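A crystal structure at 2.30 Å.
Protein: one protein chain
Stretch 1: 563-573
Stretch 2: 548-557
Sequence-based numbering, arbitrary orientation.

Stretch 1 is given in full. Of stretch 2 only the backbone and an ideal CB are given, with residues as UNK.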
# COMPACT_ATOMS: atom_id res chain seq x y z
N SER A 563 22.38 -41.60 24.41
CA SER A 563 22.47 -43.05 24.59
C SER A 563 22.36 -43.88 23.31
O SER A 563 22.48 -45.10 23.37
CB SER A 563 21.38 -43.51 25.55
OG SER A 563 20.10 -43.23 25.01
N LEU A 564 22.12 -43.23 22.17
CA LEU A 564 21.98 -43.96 20.91
C LEU A 564 22.95 -43.49 19.84
O LEU A 564 22.99 -44.05 18.74
CB LEU A 564 20.54 -43.85 20.39
CG LEU A 564 19.46 -44.38 21.34
CD1 LEU A 564 18.11 -44.24 20.69
CD2 LEU A 564 19.74 -45.83 21.67
N VAL A 565 23.73 -42.47 20.15
CA VAL A 565 24.70 -41.91 19.22
C VAL A 565 25.68 -42.95 18.65
O VAL A 565 26.17 -42.81 17.53
CB VAL A 565 25.50 -40.77 19.89
CG1 VAL A 565 26.70 -40.38 19.06
CG2 VAL A 565 24.59 -39.56 20.08
N ASP A 566 25.96 -43.99 19.43
CA ASP A 566 26.89 -45.04 19.00
C ASP A 566 26.27 -45.98 17.96
O ASP A 566 27.00 -46.64 17.22
CB ASP A 566 27.37 -45.84 20.21
CG ASP A 566 28.34 -45.05 21.08
OD1 ASP A 566 28.49 -45.41 22.28
OD2 ASP A 566 28.97 -44.10 20.57
N GLN A 567 24.95 -46.04 17.91
CA GLN A 567 24.27 -46.90 16.94
C GLN A 567 23.91 -46.12 15.69
O GLN A 567 23.21 -46.63 14.82
CB GLN A 567 22.98 -47.47 17.55
CG GLN A 567 23.19 -48.24 18.84
CD GLN A 567 21.89 -48.69 19.47
OE1 GLN A 567 21.06 -49.33 18.83
NE2 GLN A 567 21.70 -48.35 20.74
N MET A 568 24.41 -44.89 15.59
CA MET A 568 24.10 -44.03 14.45
C MET A 568 25.12 -43.97 13.34
O MET A 568 26.33 -44.01 13.57
CB MET A 568 23.87 -42.59 14.93
CG MET A 568 22.55 -42.32 15.62
SD MET A 568 22.35 -40.57 16.09
CE MET A 568 20.94 -40.74 17.21
N PRO A 569 24.64 -43.86 12.09
CA PRO A 569 25.52 -43.78 10.92
C PRO A 569 26.40 -42.55 11.14
O PRO A 569 26.08 -41.68 11.96
CB PRO A 569 24.55 -43.56 9.77
CG PRO A 569 23.32 -44.28 10.22
CD PRO A 569 23.23 -43.90 11.68
N GLN A 570 27.51 -42.47 10.40
CA GLN A 570 28.44 -41.36 10.51
C GLN A 570 27.72 -40.01 10.48
O GLN A 570 27.70 -39.28 11.48
CB GLN A 570 29.45 -41.42 9.37
CG GLN A 570 30.39 -40.22 9.30
CD GLN A 570 31.25 -40.08 10.54
OE1 GLN A 570 31.97 -39.09 10.70
NE2 GLN A 570 31.20 -41.08 11.42
N GLN A 571 27.15 -39.69 9.33
CA GLN A 571 26.43 -38.44 9.12
C GLN A 571 25.32 -38.13 10.12
O GLN A 571 25.20 -37.00 10.61
CB GLN A 571 25.85 -38.42 7.70
CG GLN A 571 26.91 -38.43 6.61
CD GLN A 571 27.69 -37.14 6.56
OE1 GLN A 571 27.16 -36.10 6.15
NE2 GLN A 571 28.94 -37.19 6.98
N MET A 572 24.50 -39.13 10.44
CA MET A 572 23.39 -38.93 11.37
C MET A 572 23.89 -38.50 12.76
O MET A 572 23.33 -37.59 13.38
CB MET A 572 22.55 -40.21 11.48
CG MET A 572 21.25 -40.06 12.27
SD MET A 572 20.15 -41.50 12.26
CE MET A 572 19.73 -41.56 13.95
N LYS A 573 24.95 -39.15 13.23
CA LYS A 573 25.53 -38.87 14.54
C LYS A 573 25.88 -37.40 14.68
O LYS A 573 25.52 -36.75 15.66
CB LYS A 573 26.78 -39.72 14.74
CG LYS A 573 27.51 -39.50 16.05
CD LYS A 573 28.73 -40.40 16.13
CE LYS A 573 29.59 -40.11 17.35
NZ LYS A 573 30.82 -40.95 17.35
N UNK A 548 15.02 -47.83 10.04
CA UNK A 548 15.50 -48.27 11.34
C UNK A 548 16.47 -47.23 11.90
O UNK A 548 16.47 -46.95 13.10
CB UNK A 548 16.17 -49.64 11.24
N UNK A 549 17.29 -46.65 11.02
CA UNK A 549 18.25 -45.63 11.42
C UNK A 549 17.54 -44.34 11.84
O UNK A 549 17.88 -43.75 12.88
CB UNK A 549 19.23 -45.35 10.28
N UNK A 550 16.57 -43.91 11.04
CA UNK A 550 15.81 -42.70 11.34
C UNK A 550 15.16 -42.83 12.71
O UNK A 550 15.04 -41.85 13.45
CB UNK A 550 14.75 -42.44 10.27
N UNK A 551 14.75 -44.05 13.04
CA UNK A 551 14.12 -44.31 14.32
C UNK A 551 15.04 -43.99 15.51
O UNK A 551 14.57 -43.66 16.60
CB UNK A 551 13.68 -45.77 14.38
N UNK A 552 16.35 -44.09 15.29
CA UNK A 552 17.30 -43.78 16.35
C UNK A 552 17.26 -42.28 16.61
O UNK A 552 17.31 -41.84 17.76
CB UNK A 552 18.71 -44.24 15.98
N UNK A 553 17.16 -41.50 15.54
CA UNK A 553 17.10 -40.05 15.68
C UNK A 553 15.82 -39.66 16.43
O UNK A 553 15.86 -38.92 17.41
CB UNK A 553 17.16 -39.37 14.31
N UNK A 554 14.69 -40.18 15.96
CA UNK A 554 13.40 -39.88 16.59
C UNK A 554 13.42 -40.27 18.07
O UNK A 554 12.94 -39.52 18.93
CB UNK A 554 12.27 -40.61 15.87
N UNK A 555 13.98 -41.45 18.36
CA UNK A 555 14.06 -41.94 19.73
C UNK A 555 15.00 -41.09 20.58
O UNK A 555 14.75 -40.87 21.77
CB UNK A 555 14.52 -43.40 19.74
N UNK A 556 16.09 -40.63 19.97
CA UNK A 556 17.06 -39.80 20.68
C UNK A 556 16.37 -38.53 21.15
O UNK A 556 16.57 -38.10 22.29
CB UNK A 556 18.26 -39.47 19.79
N UNK A 557 15.58 -37.93 20.27
CA UNK A 557 14.86 -36.71 20.59
C UNK A 557 13.84 -36.95 21.71
O UNK A 557 13.63 -36.09 22.57
CB UNK A 557 14.16 -36.17 19.34

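Backbone angles near -60/-40 throughout make 548-557 one helical run, so each position is judged by its CB direction and by what stretch 1 places before it. Position 548 has nothing of stretch 1 within 5.5 Å of its ideal CB; almost any helix-compatible residue would serve, and Asp548 makes no contact.

At 549 the CB points toward stretch 1, 4.2 Å from Pro569 CG and 4.4 Å from Met572 SD. A proline ring and a thioether offer no charge, so a small, apolar or short polar residue would fit. The residue is Asp549; its OD2 lies 3.3 Å from Pro569 CG, a contact without a hydrogen bond. Its backbone contributes too, with O 3.1 Å from Met572 CE.

Positions 550 and 551 both direct CB away, which leaves their character open. They are Leu550, whose CD2 comes back no closer than 5.3 Å to Met572 SD, and Lys551, which makes no contact.

Position 552 is the most constrained. Its CB points toward stretch 1, with Met572 CE at 3.5 Å, Met568 CG at 4.3 Å and Leu564 CD1 at 4.7 Å. Three apolar side chains around one CB favour leucine, methionine or isoleucine. Leu552 (chi1 m, chi2 t) sends CD1 to 4.1 Å from Met568 CG and CD2 to 4.5 Å from Leu564 CD1. Leu552 CD1 also sits 2.9 Å from Gln567 O, a tight approach.

At 553 CB points sideways, yet Met572 CE is only 3.4 Å from it. An apolar residue suits, its bulk directed off that methyl. Phe553 takes chi1 t, and Met572 CG lies at the edge of its ring, near the ring plane.

CB of 554 points away, so stretch 1 sets no preference; Thr554 makes no contact with it.

At 555 CB points toward stretch 1, 3.8 Å from Leu564 CD1. Apolar residues, or long polar ones with an aliphatic stem, would suit. Glu555 packs its CG 3.4 Å from Leu564 CD1.

The CB of 556 is sideways, 3.9 Å from Met568 CE and 4.9 Å from Leu564 CD1. The close methyl favours a small residue such as alanine, serine or cysteine. Ser556 (chi1 m) donates from OG to Leu552 O at 2.6 Å within its own helix. That OG also lies 2.9 Å from Met568 CE and accepts a hydrogen bond from a water at 3.2 Å; the water in turn accepts from Leu564 N at 2.9 Å, bridging the stretches, which share no direct hydrogen bond.

Position 557 is out of reach and undetermined by stretch 1; it is Val557.

Stretch 2 548-557: DDLKLFTESV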
# COMPACT_ATOMS: atom_id res chain seq x y z
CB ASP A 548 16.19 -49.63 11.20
CG ASP A 548 15.21 -50.77 10.95
OD1 ASP A 548 15.57 -51.73 10.23
OD2 ASP A 548 14.08 -50.71 11.48
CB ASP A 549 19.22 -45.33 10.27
CG ASP A 549 20.30 -46.39 10.11
OD1 ASP A 549 20.41 -47.27 10.99
OD2 ASP A 549 21.04 -46.34 9.10
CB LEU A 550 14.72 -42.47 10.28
CG LEU A 550 15.22 -42.17 8.86
CD1 LEU A 550 14.04 -41.92 7.94
CD2 LEU A 550 16.13 -40.95 8.89
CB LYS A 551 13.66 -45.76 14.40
CG LYS A 551 12.83 -46.04 15.63
CD LYS A 551 12.56 -47.52 15.81
CE LYS A 551 11.91 -47.76 17.16
NZ LYS A 551 12.73 -47.17 18.27
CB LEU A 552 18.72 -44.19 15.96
CG LEU A 552 18.98 -45.66 15.64
CD1 LEU A 552 20.40 -45.80 15.10
CD2 LEU A 552 18.80 -46.52 16.89
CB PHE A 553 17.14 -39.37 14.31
CG PHE A 553 17.51 -37.90 14.36
CD1 PHE A 553 16.56 -36.94 14.71
CD2 PHE A 553 18.81 -37.49 14.06
CE1 PHE A 553 16.91 -35.58 14.77
CE2 PHE A 553 19.17 -36.13 14.12
CZ PHE A 553 18.21 -35.19 14.47
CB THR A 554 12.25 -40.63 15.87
OG1 THR A 554 12.26 -40.28 14.49
CG2 THR A 554 10.91 -40.25 16.46
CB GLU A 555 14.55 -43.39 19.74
CG GLU A 555 14.77 -43.97 21.13
CD GLU A 555 13.48 -44.34 21.84
OE1 GLU A 555 12.59 -43.47 21.97
OE2 GLU A 555 13.36 -45.51 22.26
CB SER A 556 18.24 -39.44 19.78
OG SER A 556 18.98 -40.59 19.39
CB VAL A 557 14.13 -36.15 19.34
CG1 VAL A 557 13.39 -34.88 19.69
CG2 VAL A 557 15.14 -35.89 18.24
O HOH W 1 21.52 -40.54 21.38
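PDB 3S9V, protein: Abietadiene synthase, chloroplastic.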